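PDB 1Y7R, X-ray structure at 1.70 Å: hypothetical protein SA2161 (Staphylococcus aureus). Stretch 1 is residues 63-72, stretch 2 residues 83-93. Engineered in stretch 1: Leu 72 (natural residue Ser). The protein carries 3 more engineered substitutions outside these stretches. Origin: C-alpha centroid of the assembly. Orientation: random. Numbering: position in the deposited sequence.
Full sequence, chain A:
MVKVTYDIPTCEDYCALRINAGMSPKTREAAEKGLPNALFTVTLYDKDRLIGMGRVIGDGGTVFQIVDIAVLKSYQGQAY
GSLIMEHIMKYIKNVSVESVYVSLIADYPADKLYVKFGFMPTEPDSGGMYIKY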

ATOM      1  N   VAL A  63      -6.482  -5.507   2.699  1.00  5.04           N
ATOM      2  CA  VAL A  63      -5.448  -5.024   1.784  1.00  5.79           C
ATOM      3  C   VAL A  63      -4.073  -4.972   2.467  1.00  5.45           C
ATOM      4  O   VAL A  63      -3.973  -4.552   3.617  1.00  5.49           O
ATOM      5  N   PHE A  64      -3.048  -5.395   1.732  1.00  4.63           N
ATOM      6  CA  PHE A  64      -1.641  -5.179   2.131  1.00  3.89           C
ATOM      7  C   PHE A  64      -0.831  -4.654   0.937  1.00  4.52           C
ATOM      8  O   PHE A  64      -1.170  -4.915  -0.227  1.00  5.48           O
ATOM      9  N   GLN A  65       0.251  -3.936   1.242  1.00  4.82           N
ATOM     10  CA  GLN A  65       1.225  -3.569   0.224  1.00  5.98           C
ATOM     11  C   GLN A  65       2.597  -3.975   0.731  1.00  6.06           C
ATOM     12  O   GLN A  65       2.957  -3.672   1.873  1.00  6.55           O
ATOM     13  N   ILE A  66       3.340  -4.661  -0.123  1.00  5.30           N
ATOM     14  CA  ILE A  66       4.725  -5.020   0.139  1.00  6.20           C
ATOM     15  C   ILE A  66       5.575  -3.872  -0.385  1.00  6.62           C
ATOM     16  O   ILE A  66       5.386  -3.426  -1.539  1.00  6.08           O
ATOM     17  N   VAL A  67       6.484  -3.395   0.467  1.00  5.95           N
ATOM     18  CA  VAL A  67       7.274  -2.194   0.177  1.00  7.08           C
ATOM     19  C   VAL A  67       8.715  -2.402   0.626  1.00  7.02           C
ATOM     20  O   VAL A  67       8.970  -3.303   1.414  1.00  7.68           O
ATOM     21  N   ASP A  68       9.641  -1.587   0.120  1.00  8.29           N
ATOM     22  CA  ASP A  68      11.029  -1.580   0.618  1.00  8.90           C
ATOM     23  C   ASP A  68      11.722  -2.921   0.485  1.00  8.87           C
ATOM     24  O   ASP A  68      12.468  -3.337   1.388  1.00  8.92           O
ATOM     25  N   ILE A  69      11.508  -3.618  -0.642  1.00  8.37           N
ATOM     26  CA  ILE A  69      12.283  -4.843  -0.900  1.00  8.32           C
ATOM     27  C   ILE A  69      13.657  -4.397  -1.384  1.00  8.43           C
ATOM     28  O   ILE A  69      13.825  -4.007  -2.552  1.00  9.26           O
ATOM     29  N   ALA A  70      14.639  -4.457  -0.488  1.00  7.86           N
ATOM     30  CA  ALA A  70      15.939  -3.856  -0.763  1.00  6.62           C
ATOM     31  C   ALA A  70      16.998  -4.885  -0.449  1.00  7.14           C
ATOM     32  O   ALA A  70      17.080  -5.350   0.693  1.00  7.68           O
ATOM     33  N   VAL A  71      17.824  -5.211  -1.435  1.00  5.19           N
ATOM     34  CA  VAL A  71      18.959  -6.119  -1.218  1.00  5.02           C
ATOM     35  C   VAL A  71      20.192  -5.370  -1.734  1.00  5.52           C
ATOM     36  O   VAL A  71      20.148  -4.816  -2.830  1.00  4.85           O
ATOM     37  N   LEU A  72      21.283  -5.341  -0.967  1.00  4.11           N
ATOM     38  CA  LEU A  72      22.530  -4.724  -1.455  1.00  4.84           C
ATOM     39  C   LEU A  72      22.855  -5.135  -2.877  1.00  5.77           C
ATOM     40  O   LEU A  72      22.765  -6.323  -3.237  1.00  4.37           O
ATOM     41  N   LEU A  83      14.537 -14.955  -0.410  1.00  5.51           N
ATOM     42  CA  LEU A  83      14.481 -15.229   1.033  1.00  5.12           C
ATOM     43  C   LEU A  83      13.570 -14.231   1.789  1.00  4.45           C
ATOM     44  O   LEU A  83      12.687 -14.625   2.579  1.00  5.61           O
ATOM     45  N   ILE A  84      13.758 -12.948   1.494  1.00  3.98           N
ATOM     46  CA  ILE A  84      12.885 -11.881   2.010  1.00  4.15           C
ATOM     47  C   ILE A  84      11.406 -12.168   1.683  1.00  3.99           C
ATOM     48  O   ILE A  84      10.535 -12.169   2.565  1.00  4.67           O
HETATM   49  N   MSE A  85      11.141 -12.467   0.423  1.00  4.85           N
HETATM   50  CA  MSE A  85       9.762 -12.704  -0.016  1.00  5.50           C
HETATM   51  C   MSE A  85       9.172 -13.937   0.656  1.00  5.98           C
HETATM   52  O   MSE A  85       8.003 -13.919   0.993  1.00  6.37           O
ATOM     53  N   GLU A  86       9.959 -15.005   0.859  1.00  5.85           N
ATOM     54  CA  GLU A  86       9.450 -16.183   1.545  1.00  7.00           C
ATOM     55  C   GLU A  86       8.963 -15.807   2.946  1.00  6.60           C
ATOM     56  O   GLU A  86       7.895 -16.238   3.388  1.00  7.67           O
ATOM     57  N   HIS A  87       9.730 -14.987   3.652  1.00  5.50           N
ATOM     58  CA  HIS A  87       9.299 -14.574   5.009  1.00  5.80           C
ATOM     59  C   HIS A  87       8.089 -13.632   4.984  1.00  5.97           C
ATOM     60  O   HIS A  87       7.138 -13.791   5.781  1.00  6.48           O
ATOM     61  N   ILE A  88       8.062 -12.727   4.006  1.00  5.25           N
ATOM     62  CA  ILE A  88       6.888 -11.868   3.820  1.00  5.89           C
ATOM     63  C   ILE A  88       5.635 -12.688   3.495  1.00  5.51           C
ATOM     64  O   ILE A  88       4.556 -12.456   4.068  1.00  6.89           O
HETATM   65  N   MSE A  89       5.781 -13.672   2.608  1.00  6.19           N
HETATM   66  CA  MSE A  89       4.617 -14.482   2.190  1.00  7.06           C
HETATM   67  C   MSE A  89       4.113 -15.365   3.325  1.00  7.37           C
HETATM   68  O   MSE A  89       2.898 -15.627   3.421  1.00  7.80           O
ATOM     69  N   LYS A  90       5.034 -15.827   4.169  1.00  7.15           N
ATOM     70  CA  LYS A  90       4.674 -16.464   5.442  1.00  8.50           C
ATOM     71  C   LYS A  90       3.842 -15.591   6.405  1.00  7.64           C
ATOM     72  O   LYS A  90       2.826 -16.053   6.958  1.00  7.79           O
ATOM     73  N   TYR A  91       4.261 -14.341   6.597  1.00  7.29           N
ATOM     74  CA  TYR A  91       3.500 -13.381   7.402  1.00  8.10           C
ATOM     75  C   TYR A  91       2.094 -13.186   6.820  1.00  8.42           C
ATOM     76  O   TYR A  91       1.089 -13.299   7.520  1.00  8.13           O
ATOM     77  N   ILE A  92       2.021 -12.925   5.519  1.00  7.57           N
ATOM     78  CA  ILE A  92       0.716 -12.619   4.905  1.00  8.67           C
ATOM     79  C   ILE A  92      -0.211 -13.849   4.942  1.00  8.95           C
ATOM     80  O   ILE A  92      -1.397 -13.711   5.249  1.00  9.55           O
ATOM     81  N   LYS A  93       0.347 -15.043   4.724  1.00  9.93           N
ATOM     82  CA  LYS A  93      -0.451 -16.283   4.777  1.00 10.93           C
ATOM     83  C   LYS A  93      -1.128 -16.462   6.133  1.00 11.46           C
ATOM     84  O   LYS A  93      -2.248 -16.994   6.197  1.00 11.87           O
TER

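Strand 63-71 lies across helix 83-93 at an angle of 150° between their N-to-C directions, so the two run roughly antiparallel, with their axes 9.9 Å apart at closest approach. That spacing leaves room for one layer of interlocking side chains. The helix is held together by its own backbone hydrogen bonds, such as Ile 88 N to Ile 84 O at 2.9 Å, and no hydrogen bond crosses to the strand. The contact, 426 Å² of buried surface with both sides summed, is therefore built on apolar packing.

The aliphatic contacts form its center. From the strand, Ile 66 points toward the helix with chi1 m and chi2 t, an extended conformation that carries CD1 deep among the helical side chains. This methyl meets four of them: Ile 66 CD1 lies 3.7 Å from Ile 88 CG2 and 4.0 Å from Ile 92 CD1, while the same Ile 66 CD1 lies 4.0 Å from Met 85 CE and 3.1 Å from Met 89 CE, the last a tight approach. Ile 84, Ile 88 and Ile 92 recur every four residues, about one helical turn, and so share a face; all three point toward the strand in the same m, t rotamer. Beta-branched isoleucine suits both elements here, being common in strands and offering the helix a stiff, well-filled apolar surface.

Ile 69 reaches the helix differently. Its CA-to-CB bond points sideways, but the m, m rotamer brings its end nearer, placing Ile 69 CD1 3.5 Å from Ile 88 CD1 and 3.9 Å from Ile 84 CG2. Asp 68, with phi and psi of 59° and 41°, interrupts the extended backbone geometry between Ile 66 and Ile 69, and both inward-reaching isoleucines are thus three residues apart rather than two. Farther along, Val 71 points toward the helix with chi1 t, and Val 71 CG2 packs 3.6 Å from Ile 84 CD1.

The two selenomethionines supply flexible contacts. Met 85 starts sideways and, with all three chi angles m, folds its end inward, bringing its SE 4.2 Å from Ile 69 CD1. Met 89 starts away from the strand, yet its m, m, p conformation returns CE to Ile 66. A long, unbranched side chain can make such a turn and fill space beside the more rigid isoleucines.

At the other end, the aromatic pair closes the contact. Phe 64 points toward the helix with chi1 m, whereas Tyr 91 leaves sideways with chi1 t and brings its end closer. Phe 64 CE1 lies 4.3 Å from both Tyr 91 CE1 and Tyr 91 OH, in an oblique arrangement that joins the broad apolar rings while the hydroxyl makes no hydrogen bond across the contact.

The polar side chains stay out of this layer. Gln 65 points away and, like Asp 68, is hydrogen-bonded elsewhere in the structure. Glu 86, Lys 90 and Lys 93 are exposed and beyond the strand's reach, leaving their charges free of the apolar interior.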

ATOM      1  CB  VAL A  63      -5.828  -3.641   1.200  1.00  6.32           C
ATOM      2  CG1 VAL A  63      -6.032  -2.564   2.310  1.00  7.12           C
ATOM      3  CG2 VAL A  63      -4.864  -3.204   0.083  1.00  8.88           C
ATOM      4  CB  PHE A  64      -1.009  -6.496   2.610  1.00  4.56           C
ATOM      5  CG  PHE A  64      -1.719  -7.126   3.782  1.00  3.74           C
ATOM      6  CD1 PHE A  64      -1.257  -6.903   5.069  1.00  7.38           C
ATOM      7  CD2 PHE A  64      -2.841  -7.949   3.576  1.00  7.50           C
ATOM      8  CE1 PHE A  64      -1.912  -7.494   6.190  1.00  7.57           C
ATOM      9  CE2 PHE A  64      -3.493  -8.553   4.664  1.00  8.14           C
ATOM     10  CZ  PHE A  64      -3.045  -8.297   5.981  1.00  6.57           C
ATOM     11  CB  GLN A  65       1.227  -2.060  -0.048  1.00  6.00           C
ATOM     12  CG  GLN A  65       1.881  -1.733  -1.399  1.00  6.98           C
ATOM     13  CD  GLN A  65       2.101  -0.254  -1.632  1.00  9.41           C
ATOM     14  OE1 GLN A  65       2.131   0.554  -0.710  1.00  9.28           O
ATOM     15  NE2 GLN A  65       2.323   0.089  -2.878  1.00 10.60           N
ATOM     16  CB  ILE A  66       5.091  -6.335  -0.570  1.00  5.81           C
ATOM     17  CG1 ILE A  66       4.201  -7.453  -0.024  1.00  6.55           C
ATOM     18  CG2 ILE A  66       6.578  -6.664  -0.409  1.00  8.12           C
ATOM     19  CD1 ILE A  66       4.282  -8.727  -0.805  1.00  8.81           C
ATOM     20  CB  VAL A  67       6.687  -0.912   0.864  1.00  7.04           C
ATOM     21  CG1 VAL A  67       5.268  -0.594   0.350  1.00  8.38           C
ATOM     22  CG2 VAL A  67       6.725  -0.992   2.442  1.00  6.55           C
ATOM     23  CB  ASP A  68      11.065  -1.118   2.082  1.00  9.70           C
ATOM     24  CG  ASP A  68      10.925   0.376   2.212  1.00 12.55           C
ATOM     25  OD1 ASP A  68      11.386   1.083   1.298  1.00 19.58           O
ATOM     26  OD2 ASP A  68      10.347   0.861   3.187  1.00 14.49           O
ATOM     27  CB  ILE A  69      11.588  -5.753  -1.937  1.00  8.23           C
ATOM     28  CG1 ILE A  69      10.167  -6.071  -1.446  1.00  9.14           C
ATOM     29  CG2 ILE A  69      12.399  -7.065  -2.170  1.00  9.30           C
ATOM     30  CD1 ILE A  69      10.105  -6.850  -0.193  1.00 11.53           C
ATOM     31  CB  ALA A  70      16.146  -2.646   0.132  1.00  8.72           C
ATOM     32  CB  VAL A  71      18.746  -7.462  -2.007  1.00  5.34           C
ATOM     33  CG1 VAL A  71      20.019  -8.312  -2.034  1.00  6.00           C
ATOM     34  CG2 VAL A  71      17.490  -8.245  -1.463  1.00  6.35           C
ATOM     35  CB  LEU A  72      23.708  -5.096  -0.570  1.00  6.19           C
ATOM     36  CG  LEU A  72      23.654  -4.551   0.844  1.00  6.22           C
ATOM     37  CD1 LEU A  72      24.840  -5.138   1.609  1.00  5.47           C
ATOM     38  CD2 LEU A  72      23.737  -3.023   0.793  1.00  5.92           C
ATOM     39  CB  LEU A  83      15.913 -15.265   1.604  1.00  4.35           C
ATOM     40  CG  LEU A  83      15.968 -15.726   3.083  1.00  7.54           C
ATOM     41  CD1 LEU A  83      15.346 -17.101   3.324  1.00  9.70           C
ATOM     42  CD2 LEU A  83      17.395 -15.762   3.495  1.00  6.48           C
ATOM     43  CB  ILE A  84      13.359 -10.528   1.466  1.00  3.73           C
ATOM     44  CG1 ILE A  84      14.666 -10.144   2.176  1.00  5.05           C
ATOM     45  CG2 ILE A  84      12.285  -9.440   1.665  1.00  5.34           C
ATOM     46  CD1 ILE A  84      15.509  -9.095   1.453  1.00 10.00           C
HETATM   47  CB  MSE A  85       9.687 -12.830  -1.541  1.00  6.93           C
HETATM   48  CG  MSE A  85       9.801 -11.534  -2.310  1.00  6.56           C
HETATM   49 SE   MSE A  85       8.347 -10.249  -1.816  1.00 17.61          SE
HETATM   50  CE  MSE A  85       6.832 -11.228  -2.583  1.00 10.83           C
ATOM     51  CB  GLU A  86      10.529 -17.286   1.627  1.00  7.56           C
ATOM     52  CG  GLU A  86      10.809 -17.969   0.285  1.00 11.23           C
ATOM     53  CD  GLU A  86       9.692 -18.973  -0.117  1.00 12.39           C
ATOM     54  OE1 GLU A  86       8.573 -18.897   0.445  1.00 14.23           O
ATOM     55  OE2 GLU A  86       9.947 -19.850  -0.976  1.00 14.22           O
ATOM     56  CB  HIS A  87      10.495 -14.017   5.768  1.00  6.00           C
ATOM     57  CG  HIS A  87      11.454 -15.085   6.194  1.00  8.58           C
ATOM     58  ND1 HIS A  87      11.336 -15.745   7.401  1.00  9.58           N
ATOM     59  CD2 HIS A  87      12.482 -15.678   5.539  1.00  8.78           C
ATOM     60  CE1 HIS A  87      12.291 -16.655   7.497  1.00 10.35           C
ATOM     61  NE2 HIS A  87      13.000 -16.640   6.381  1.00  9.52           N
ATOM     62  CB  ILE A  88       7.168 -10.797   2.738  1.00  5.76           C
ATOM     63  CG1 ILE A  88       8.135  -9.762   3.291  1.00  5.84           C
ATOM     64  CG2 ILE A  88       5.885 -10.137   2.249  1.00  5.57           C
ATOM     65  CD1 ILE A  88       8.534  -8.757   2.258  1.00 11.49           C
HETATM   66  CB  MSE A  89       4.923 -15.311   0.937  1.00  7.13           C
HETATM   67  CG  MSE A  89       5.112 -14.485  -0.334  1.00 11.93           C
HETATM   68 SE   MSE A  89       3.689 -13.127  -0.658  1.00 23.54          SE
HETATM   69  CE  MSE A  89       4.405 -11.683   0.236  1.00 24.84           C
ATOM     70  CB  LYS A  90       5.934 -17.027   6.105  1.00  9.05           C
ATOM     71  CG  LYS A  90       5.653 -17.755   7.403  1.00 11.75           C
ATOM     72  CD  LYS A  90       6.880 -18.536   7.856  1.00 18.71           C
ATOM     73  CE  LYS A  90       6.651 -20.013   7.594  1.00 20.96           C
ATOM     74  NZ  LYS A  90       5.768 -20.219   6.399  1.00 24.52           N
ATOM     75  CB  TYR A  91       4.241 -12.040   7.509  1.00  8.34           C
ATOM     76  CG  TYR A  91       3.309 -11.011   8.067  1.00  8.02           C
ATOM     77  CD1 TYR A  91       2.647 -10.129   7.227  1.00  9.02           C
ATOM     78  CD2 TYR A  91       2.985 -11.016   9.421  1.00 10.14           C
ATOM     79  CE1 TYR A  91       1.718  -9.214   7.735  1.00  9.83           C
ATOM     80  CE2 TYR A  91       2.080 -10.093   9.936  1.00 10.60           C
ATOM     81  CZ  TYR A  91       1.446  -9.218   9.085  1.00 11.73           C
ATOM     82  OH  TYR A  91       0.536  -8.301   9.581  1.00 15.14           O
ATOM     83  CB  ILE A  92       0.880 -12.071   3.483  1.00  8.75           C
ATOM     84  CG1 ILE A  92       1.634 -10.725   3.533  1.00  7.51           C
ATOM     85  CG2 ILE A  92      -0.506 -11.890   2.828  1.00  9.58           C
ATOM     86  CD1 ILE A  92       2.043 -10.167   2.143  1.00 10.63           C
ATOM     87  CB  LYS A  93       0.420 -17.508   4.430  1.00 12.47           C
ATOM     88  CG  LYS A  93      -0.252 -18.891   4.648  1.00 16.11           C
ATOM     89  CD  LYS A  93       0.746 -19.946   5.159  1.00 20.24           C
ATOM     90  CE  LYS A  93       1.468 -19.474   6.453  1.00 23.38           C
ATOM     91  NZ  LYS A  93       2.084 -20.574   7.263  1.00 26.27           N
TER